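Local structure of putative aminooxidase (Propionibacterium acnes, 2BA9) at residues N131-K136 / E377-G382; E139-M142 / E147-A150; A178-K183 / F371-S376. The protein isomerises polyunsaturated fatty acids, producing conjugated linoleic acid, binds FAD, and belongs to the flavin-containing amine oxidoreductase family. All blocks are in the same frame, centred on the assembly; numbering follows the deposited sequence.

Contact 1. Residues N131-K136 / E377-G382; sequences NGHYNK and EDYKAG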
loop_
_atom_site.group_PDB
_atom_site.type_symbol
_atom_site.label_atom_id
_atom_site.label_comp_id
_atom_site.label_asym_id
_atom_site.label_seq_id
_atom_site.Cartn_x
_atom_site.Cartn_y
_atom_site.Cartn_z
ATOM N N ASN A 131 -2.491 8.879 11.375
ATOM C CA ASN A 131 -2.981 7.716 10.665
ATOM C C ASN A 131 -4.486 7.875 10.429
ATOM O O ASN A 131 -5.206 8.404 11.277
ATOM C CB ASN A 131 -2.655 6.449 11.468
ATOM C CG ASN A 131 -3.229 5.196 10.854
ATOM O OD1 ASN A 131 -4.290 4.748 11.263
ATOM N ND2 ASN A 131 -2.534 4.626 9.864
ATOM N N GLY A 132 -4.949 7.453 9.261
ATOM C CA GLY A 132 -6.363 7.586 8.903
ATOM C C GLY A 132 -6.722 9.024 8.571
ATOM O O GLY A 132 -5.851 9.899 8.579
ATOM N N HIS A 133 -7.998 9.255 8.267
ATOM C CA HIS A 133 -8.480 10.561 7.807
ATOM C C HIS A 133 -9.658 11.101 8.637
ATOM O O HIS A 133 -10.239 12.143 8.298
ATOM C CB HIS A 133 -8.873 10.481 6.316
ATOM C CG HIS A 133 -7.781 9.961 5.424
ATOM N ND1 HIS A 133 -7.115 10.755 4.513
ATOM C CD2 HIS A 133 -7.248 8.725 5.298
ATOM C CE1 HIS A 133 -6.219 10.033 3.868
ATOM N NE2 HIS A 133 -6.272 8.796 4.333
ATOM N N TYR A 134 -9.980 10.409 9.735
ATOM C CA TYR A 134 -11.109 10.753 10.615
ATOM C C TYR A 134 -10.862 12.072 11.357
ATOM O O TYR A 134 -11.814 12.765 11.745
ATOM C CB TYR A 134 -11.440 9.597 11.601
ATOM C CG TYR A 134 -10.251 8.978 12.319
ATOM C CD1 TYR A 134 -9.780 9.534 13.480
ATOM C CD2 TYR A 134 -9.597 7.842 11.818
ATOM C CE1 TYR A 134 -8.704 9.005 14.144
ATOM C CE2 TYR A 134 -8.500 7.291 12.482
ATOM C CZ TYR A 134 -8.062 7.889 13.649
ATOM O OH TYR A 134 -6.993 7.417 14.355
ATOM N N ASN A 135 -9.587 12.406 11.551
ATOM C CA ASN A 135 -9.200 13.753 11.941
ATOM C C ASN A 135 -9.055 14.576 10.659
ATOM O O ASN A 135 -8.114 14.376 9.880
ATOM C CB ASN A 135 -7.899 13.757 12.751
ATOM C CG ASN A 135 -7.930 12.781 13.936
ATOM O OD1 ASN A 135 -7.207 11.779 13.947
ATOM N ND2 ASN A 135 -8.752 13.081 14.939
ATOM N N LYS A 136 -10.011 15.473 10.428
ATOM C CA LYS A 136 -10.101 16.228 9.169
ATOM C C LYS A 136 -8.852 17.090 8.937
ATOM O O LYS A 136 -8.477 17.920 9.781
ATOM C CB LYS A 136 -11.365 17.097 9.180
ATOM C CG LYS A 136 -11.760 17.755 7.845
ATOM C CD LYS A 136 -12.778 18.919 8.099
ATOM C CE LYS A 136 -13.160 19.665 6.826
ATOM N NZ LYS A 136 -14.056 20.877 7.057
ATOM N N GLU A 377 -11.563 16.092 -5.446
ATOM C CA GLU A 377 -12.949 16.583 -5.346
ATOM C C GLU A 377 -13.802 15.797 -4.332
ATOM O O GLU A 377 -14.500 16.370 -3.488
ATOM C CB GLU A 377 -13.625 16.496 -6.719
ATOM C CG GLU A 377 -15.100 16.868 -6.704
ATOM C CD GLU A 377 -15.753 16.729 -8.064
ATOM O OE1 GLU A 377 -16.291 17.748 -8.548
ATOM O OE2 GLU A 377 -15.717 15.607 -8.637
ATOM N N ASP A 378 -13.758 14.475 -4.456
ATOM C CA ASP A 378 -14.486 13.593 -3.561
ATOM C C ASP A 378 -13.922 13.724 -2.133
ATOM O O ASP A 378 -14.671 13.788 -1.174
ATOM C CB ASP A 378 -14.458 12.149 -4.092
ATOM C CG ASP A 378 -15.331 11.956 -5.341
ATOM O OD1 ASP A 378 -16.200 12.813 -5.633
ATOM O OD2 ASP A 378 -15.164 10.928 -6.038
ATOM N N TYR A 379 -12.610 13.823 -1.999
ATOM C CA TYR A 379 -12.001 14.061 -0.685
ATOM C C TYR A 379 -12.551 15.375 -0.075
ATOM O O TYR A 379 -12.992 15.391 1.077
ATOM C CB TYR A 379 -10.460 14.050 -0.783
ATOM C CG TYR A 379 -9.745 13.800 0.540
ATOM C CD1 TYR A 379 -8.986 12.634 0.745
ATOM C CD2 TYR A 379 -9.822 14.723 1.586
ATOM C CE1 TYR A 379 -8.329 12.405 1.971
ATOM C CE2 TYR A 379 -9.182 14.500 2.797
ATOM C CZ TYR A 379 -8.446 13.358 2.994
ATOM O OH TYR A 379 -7.840 13.192 4.220
ATOM N N LYS A 380 -12.561 16.440 -0.887
ATOM C CA LYS A 380 -12.993 17.782 -0.495
ATOM C C LYS A 380 -14.468 17.774 -0.139
ATOM O O LYS A 380 -14.884 18.487 0.765
ATOM C CB LYS A 380 -12.783 18.800 -1.637
ATOM C CG LYS A 380 -11.375 19.361 -1.799
ATOM C CD LYS A 380 -11.331 20.360 -2.939
ATOM C CE LYS A 380 -9.920 20.600 -3.463
ATOM N NZ LYS A 380 -9.985 21.583 -4.605
ATOM N N ALA A 381 -15.244 16.971 -0.871
ATOM C CA ALA A 381 -16.688 16.891 -0.686
ATOM C C ALA A 381 -17.056 16.186 0.621
ATOM O O ALA A 381 -18.227 16.140 0.987
ATOM C CB ALA A 381 -17.340 16.184 -1.884
ATOM N N GLY A 382 -16.056 15.622 1.303
ATOM C CA GLY A 382 -16.214 15.083 2.651
ATOM C C GLY A 382 -16.191 13.571 2.762
ATOM O O GLY A 382 -16.560 13.033 3.805
HETATM O O HOH W 1 -9.097 14.135 6.440
#
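Y379, on the short helix 376-380, reaches across to H133, which sits in the loop between helices 106-122 and 145-151. With CG anti to the backbone N (chi1 -160°), the tyrosine side chain leaves its helix from CB and runs out toward that loop. CD2 lies against M142, and the hydroxyl at the tip also rests on A179. On the other edge of the ring, CE1 of Y379 comes within 3.3 Å of H133 ND1. The tip makes the real link: Y379 OH lies 2.6 Å from H133 ND1 in a nearly straight hydrogen bond (169°). Each partner meets the other at its ring edge, close to the plane, yet the rings are oblique, their planes 65° apart. A water sits 2.7 Å from Y379 OH and donates to H133 O at 3.0 Å, adding a second, solvent-mediated path between the same two residues. The other ring nitrogen, NE2, bonds to the backbone O of S404, and Y384 stacks on the imidazole. Y379 OH and S404 O thus take one ring nitrogen each, which fixes the rotation of the imidazole, and the buried tyrosine hydroxyl is shared between ND1 and the water.

Contact 2. Residues E139-M142 / E147-A150; sequences EDLM and EFLA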
loop_
_atom_site.group_PDB
_atom_site.type_symbol
_atom_site.label_atom_id
_atom_site.label_comp_id
_atom_site.label_asym_id
_atom_site.label_seq_id
_atom_site.Cartn_x
_atom_site.Cartn_y
_atom_site.Cartn_z
ATOM N N GLU A 139 -7.484 22.092 4.578
ATOM C CA GLU A 139 -8.052 22.071 3.220
ATOM C C GLU A 139 -6.993 21.926 2.119
ATOM O O GLU A 139 -7.222 21.268 1.091
ATOM C CB GLU A 139 -8.926 23.308 2.966
ATOM C CG GLU A 139 -8.152 24.614 2.867
ATOM C CD GLU A 139 -8.999 25.837 3.143
ATOM O OE1 GLU A 139 -10.247 25.760 3.002
ATOM O OE2 GLU A 139 -8.416 26.883 3.521
ATOM N N ASP A 140 -5.837 22.542 2.329
ATOM C CA ASP A 140 -4.761 22.488 1.345
ATOM C C ASP A 140 -4.341 21.042 1.046
ATOM O O ASP A 140 -3.968 20.724 -0.073
ATOM C CB ASP A 140 -3.548 23.288 1.819
ATOM C CG ASP A 140 -3.816 24.780 1.912
ATOM O OD1 ASP A 140 -4.893 25.269 1.484
ATOM O OD2 ASP A 140 -2.928 25.468 2.442
ATOM N N LEU A 141 -4.420 20.177 2.054
ATOM C CA LEU A 141 -4.007 18.772 1.907
ATOM C C LEU A 141 -4.998 17.928 1.099
ATOM O O LEU A 141 -4.695 16.795 0.700
ATOM C CB LEU A 141 -3.792 18.147 3.291
ATOM C CG LEU A 141 -2.621 18.730 4.097
ATOM C CD1 LEU A 141 -2.713 18.284 5.540
ATOM C CD2 LEU A 141 -1.304 18.318 3.485
ATOM N N MET A 142 -6.174 18.494 0.862
ATOM C CA MET A 142 -7.215 17.853 0.052
ATOM C C MET A 142 -6.997 18.036 -1.461
ATOM O O MET A 142 -7.676 17.398 -2.275
ATOM C CB MET A 142 -8.572 18.413 0.464
ATOM C CG MET A 142 -8.877 18.228 1.940
ATOM S SD MET A 142 -10.562 18.655 2.358
ATOM C CE MET A 142 -10.515 18.527 4.161
ATOM N N GLU A 147 -0.502 20.642 -6.675
ATOM C CA GLU A 147 -1.261 21.861 -6.380
ATOM C C GLU A 147 -0.971 22.329 -4.950
ATOM O O GLU A 147 -0.717 23.500 -4.703
ATOM C CB GLU A 147 -2.762 21.628 -6.582
ATOM C CG GLU A 147 -3.160 21.581 -8.047
ATOM C CD GLU A 147 -4.655 21.399 -8.247
ATOM O OE1 GLU A 147 -5.438 22.039 -7.492
ATOM O OE2 GLU A 147 -5.031 20.616 -9.157
ATOM N N PHE A 148 -1.001 21.389 -4.013
ATOM C CA PHE A 148 -0.581 21.652 -2.634
ATOM C C PHE A 148 0.802 22.319 -2.580
ATOM O O PHE A 148 0.978 23.348 -1.926
ATOM C CB PHE A 148 -0.602 20.339 -1.830
ATOM C CG PHE A 148 0.134 20.408 -0.515
ATOM C CD1 PHE A 148 -0.482 20.921 0.614
ATOM C CD2 PHE A 148 1.448 19.969 -0.417
ATOM C CE1 PHE A 148 0.200 20.994 1.840
ATOM C CE2 PHE A 148 2.135 20.028 0.799
ATOM C CZ PHE A 148 1.504 20.542 1.932
ATOM N N LEU A 149 1.778 21.722 -3.272
ATOM C CA LEU A 149 3.139 22.277 -3.341
ATOM C C LEU A 149 3.170 23.679 -3.969
ATOM O O LEU A 149 3.802 24.608 -3.433
ATOM C CB LEU A 149 4.070 21.324 -4.113
ATOM C CG LEU A 149 4.452 19.995 -3.451
ATOM C CD1 LEU A 149 5.470 19.194 -4.287
ATOM C CD2 LEU A 149 4.980 20.197 -2.036
ATOM N N ALA A 150 2.478 23.832 -5.102
ATOM C CA ALA A 150 2.389 25.108 -5.806
ATOM C C ALA A 150 1.872 26.240 -4.922
ATOM O O ALA A 150 2.380 27.350 -4.950
ATOM C CB ALA A 150 1.513 24.973 -7.060
#
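D140 and F148 bring their backbones to 5.8 Å between CA atoms, where a single turn of helical phi/psi at 139-142, with M142 N bonded to E139 O, comes up beside the helix 145-151. No hydrogen bond joins the two segments; the F148 ring does most of the touching. Its CG is anti to the backbone N (chi1 165°), which swings the ring toward the preceding turn. There CD1 of F148 meets D140 O edge-on at 3.6 Å, close to the ring plane, and D140 CB lies 4.1 Å from the same carbon. Farther out on the ring, F148 CE1 packs on L141 CD2 at 3.5 Å. L141 starts off pointing away from the helix, but its side chain then runs alongside F148 in the same direction, and one methyl makes the contact. D140 OD2 is held by the hydroxyl of Y125, whose ring also meets F148. L117 of helix 106-122 borders the phenylalanine as well. This is a local contact between one helical turn and helix 145-151, the chain doubling back within a few residues; L141 and F148 together close over one side of helix 178-184, packing on A178 and L182.

Contact 3. Residues A178-K183 / F371-S376; sequences AAYVLK and FPHVSS. With NA (sodium ion), chain B.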
loop_
_atom_site.group_PDB
_atom_site.type_symbol
_atom_site.label_atom_id
_atom_site.label_comp_id
_atom_site.label_asym_id
_atom_site.label_seq_id
_atom_site.Cartn_x
_atom_site.Cartn_y
_atom_site.Cartn_z
ATOM N N ALA A 178 -2.875 15.417 -1.576
ATOM C CA ALA A 178 -1.734 15.605 -0.660
ATOM C C ALA A 178 -1.802 14.744 0.611
ATOM O O ALA A 178 -0.775 14.235 1.074
ATOM C CB ALA A 178 -1.588 17.083 -0.284
ATOM N N ALA A 179 -3.004 14.579 1.152
ATOM C CA ALA A 179 -3.233 13.822 2.403
ATOM C C ALA A 179 -2.713 12.380 2.367
ATOM O O ALA A 179 -2.232 11.850 3.371
ATOM C CB ALA A 179 -4.702 13.803 2.724
ATOM N N TYR A 180 -2.846 11.728 1.227
ATOM C CA TYR A 180 -2.304 10.384 1.082
ATOM C C TYR A 180 -0.778 10.436 1.100
ATOM O O TYR A 180 -0.140 9.679 1.827
ATOM C CB TYR A 180 -2.813 9.728 -0.207
ATOM C CG TYR A 180 -4.305 9.522 -0.224
ATOM C CD1 TYR A 180 -4.915 8.622 0.650
ATOM C CD2 TYR A 180 -5.110 10.224 -1.113
ATOM C CE1 TYR A 180 -6.288 8.427 0.644
ATOM C CE2 TYR A 180 -6.489 10.031 -1.139
ATOM C CZ TYR A 180 -7.080 9.138 -0.255
ATOM O OH TYR A 180 -8.460 8.953 -0.287
ATOM N N VAL A 181 -0.205 11.360 0.336
ATOM C CA VAL A 181 1.250 11.401 0.141
ATOM C C VAL A 181 1.946 11.588 1.480
ATOM O O VAL A 181 2.874 10.841 1.810
ATOM C CB VAL A 181 1.685 12.545 -0.817
ATOM C CG1 VAL A 181 3.246 12.598 -0.948
ATOM C CG2 VAL A 181 0.974 12.402 -2.203
ATOM N N LEU A 182 1.456 12.574 2.240
ATOM C CA LEU A 182 2.116 13.050 3.446
ATOM C C LEU A 182 1.827 12.206 4.705
ATOM O O LEU A 182 2.546 12.319 5.708
ATOM C CB LEU A 182 1.800 14.535 3.649
ATOM C CG LEU A 182 2.454 15.421 2.568
ATOM C CD1 LEU A 182 1.853 16.822 2.513
ATOM C CD2 LEU A 182 3.974 15.489 2.797
ATOM N N LYS A 183 0.806 11.351 4.637
ATOM C CA LYS A 183 0.554 10.332 5.667
ATOM C C LYS A 183 1.498 9.134 5.524
ATOM O O LYS A 183 1.884 8.532 6.526
ATOM C CB LYS A 183 -0.921 9.880 5.665
ATOM C CG LYS A 183 -1.850 10.925 6.284
ATOM C CD LYS A 183 -3.319 10.513 6.315
ATOM C CE LYS A 183 -4.189 11.680 6.742
ATOM N NZ LYS A 183 -3.820 12.243 8.093
ATOM N N PHE A 371 -3.549 0.646 -4.049
ATOM C CA PHE A 371 -3.843 1.989 -3.576
ATOM C C PHE A 371 -5.267 2.467 -3.820
ATOM O O PHE A 371 -5.474 3.394 -4.599
ATOM C CB PHE A 371 -2.829 2.991 -4.167
ATOM C CG PHE A 371 -2.974 4.401 -3.623
ATOM C CD1 PHE A 371 -3.265 4.630 -2.274
ATOM C CD2 PHE A 371 -2.828 5.491 -4.459
ATOM C CE1 PHE A 371 -3.376 5.921 -1.762
ATOM C CE2 PHE A 371 -2.966 6.799 -3.963
ATOM C CZ PHE A 371 -3.234 7.009 -2.605
ATOM N N PRO A 372 -6.255 1.849 -3.142
ATOM C CA PRO A 372 -7.581 2.442 -3.238
ATOM C C PRO A 372 -7.569 3.819 -2.602
ATOM O O PRO A 372 -6.988 4.016 -1.531
ATOM C CB PRO A 372 -8.469 1.488 -2.423
ATOM C CG PRO A 372 -7.503 0.801 -1.471
ATOM C CD PRO A 372 -6.243 0.651 -2.282
ATOM N N HIS A 373 -8.205 4.767 -3.266
ATOM C CA HIS A 373 -8.293 6.123 -2.764
ATOM C C HIS A 373 -9.453 6.845 -3.456
ATOM O O HIS A 373 -10.127 6.268 -4.316
ATOM C CB HIS A 373 -6.970 6.856 -2.979
ATOM C CG HIS A 373 -6.584 7.024 -4.411
ATOM N ND1 HIS A 373 -6.057 5.996 -5.170
ATOM C CD2 HIS A 373 -6.596 8.113 -5.213
ATOM C CE1 HIS A 373 -5.782 6.441 -6.381
ATOM N NE2 HIS A 373 -6.101 7.721 -6.437
ATOM N N VAL A 374 -9.673 8.098 -3.075
ATOM C CA VAL A 374 -10.679 8.941 -3.744
ATOM C C VAL A 374 -10.017 10.198 -4.323
ATOM O O VAL A 374 -8.864 10.524 -4.002
ATOM C CB VAL A 374 -11.891 9.282 -2.839
ATOM C CG1 VAL A 374 -12.655 7.998 -2.466
ATOM C CG2 VAL A 374 -11.464 10.068 -1.582
ATOM N N SER A 375 -10.751 10.859 -5.214
ATOM C CA SER A 375 -10.253 12.008 -5.934
ATOM C C SER A 375 -10.197 13.204 -5.003
ATOM O O SER A 375 -10.855 13.230 -3.946
ATOM C CB SER A 375 -11.166 12.323 -7.130
ATOM O OG SER A 375 -12.487 12.625 -6.687
ATOM N N SER A 376 -9.414 14.202 -5.397
ATOM C CA SER A 376 -9.348 15.443 -4.637
ATOM C C SER A 376 -10.747 16.042 -4.395
ATOM O O SER A 376 -11.082 16.417 -3.269
ATOM C CB SER A 376 -8.443 16.450 -5.345
ATOM O OG SER A 376 -8.341 17.645 -4.585
HETATM NA NA NA B . 2.311 7.718 8.859
HETATM O O HOH W 2 4.318 7.466 7.682
HETATM O O HOH W 3 -0.027 8.142 9.265
HETATM O O HOH W 4 2.862 9.740 9.207
#
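F371 and H373 approach one face of Y180, and V374 meets its hydroxyl, the tyrosine ring spanning the gap from helix 178-184 to the end of strand 359-373. F371 comes at it edge-on: the ring planes stand at 88° in a T-shaped pair, and F371 CZ reaches Y180 CG at 3.6 Å. H373 also turns an edge toward the tyrosine face, its ring plane at 74° to that of Y180. Its CB sits over the same face, in a CH-pi contact 3.9 Å from the Y180 ring centroid. The imidazole is held by its own strand: H373 ND1 donates to F371 O at 2.7 Å, and that oxygen lies in the plane of the imidazole. A chi1 of 63° puts H373 CG between the backbone N and carbonyl carbon, and the ring folds back over a face of the F371 ring, ND1 near its rim. The three rings make an aromatic cluster between a helix and an outermost strand of the mixed seven-stranded sheet, with the side chain of F371 about 8 Å from the FAD. At the far end of the tyrosine, V374 N donates to Y180 OH at 3.2 Å, but the main polar partner of this hydroxyl is Y384 OH. V374 O, at the edge of the Y180 ring, is buried without a polar partner. Farther along the helix, the sodium ion takes K183 O at 2.5 Å, three waters and E410.

The three contacts form one buried patch, their centres 9 to 13 Å apart, on the same side of the chain's centre. Along the chain, 131-136 comes first; contact 2 then closes before contact 3 opens, and 377-382 follows directly on 371-376, so contact 1 spans both others. Helix 178-184 lies between: L141 O probably bonds to A179 N at 2.8 Å, and H133 packs on Y180. Contacts 1 and 2 meet where M142 lies against Y379 and K380. The end of the sheet and helix 376-380 are thus joined to the helical part of the chain; helix 178-184 binds the sodium ion through K183, and the FAD lies nearest contact 3.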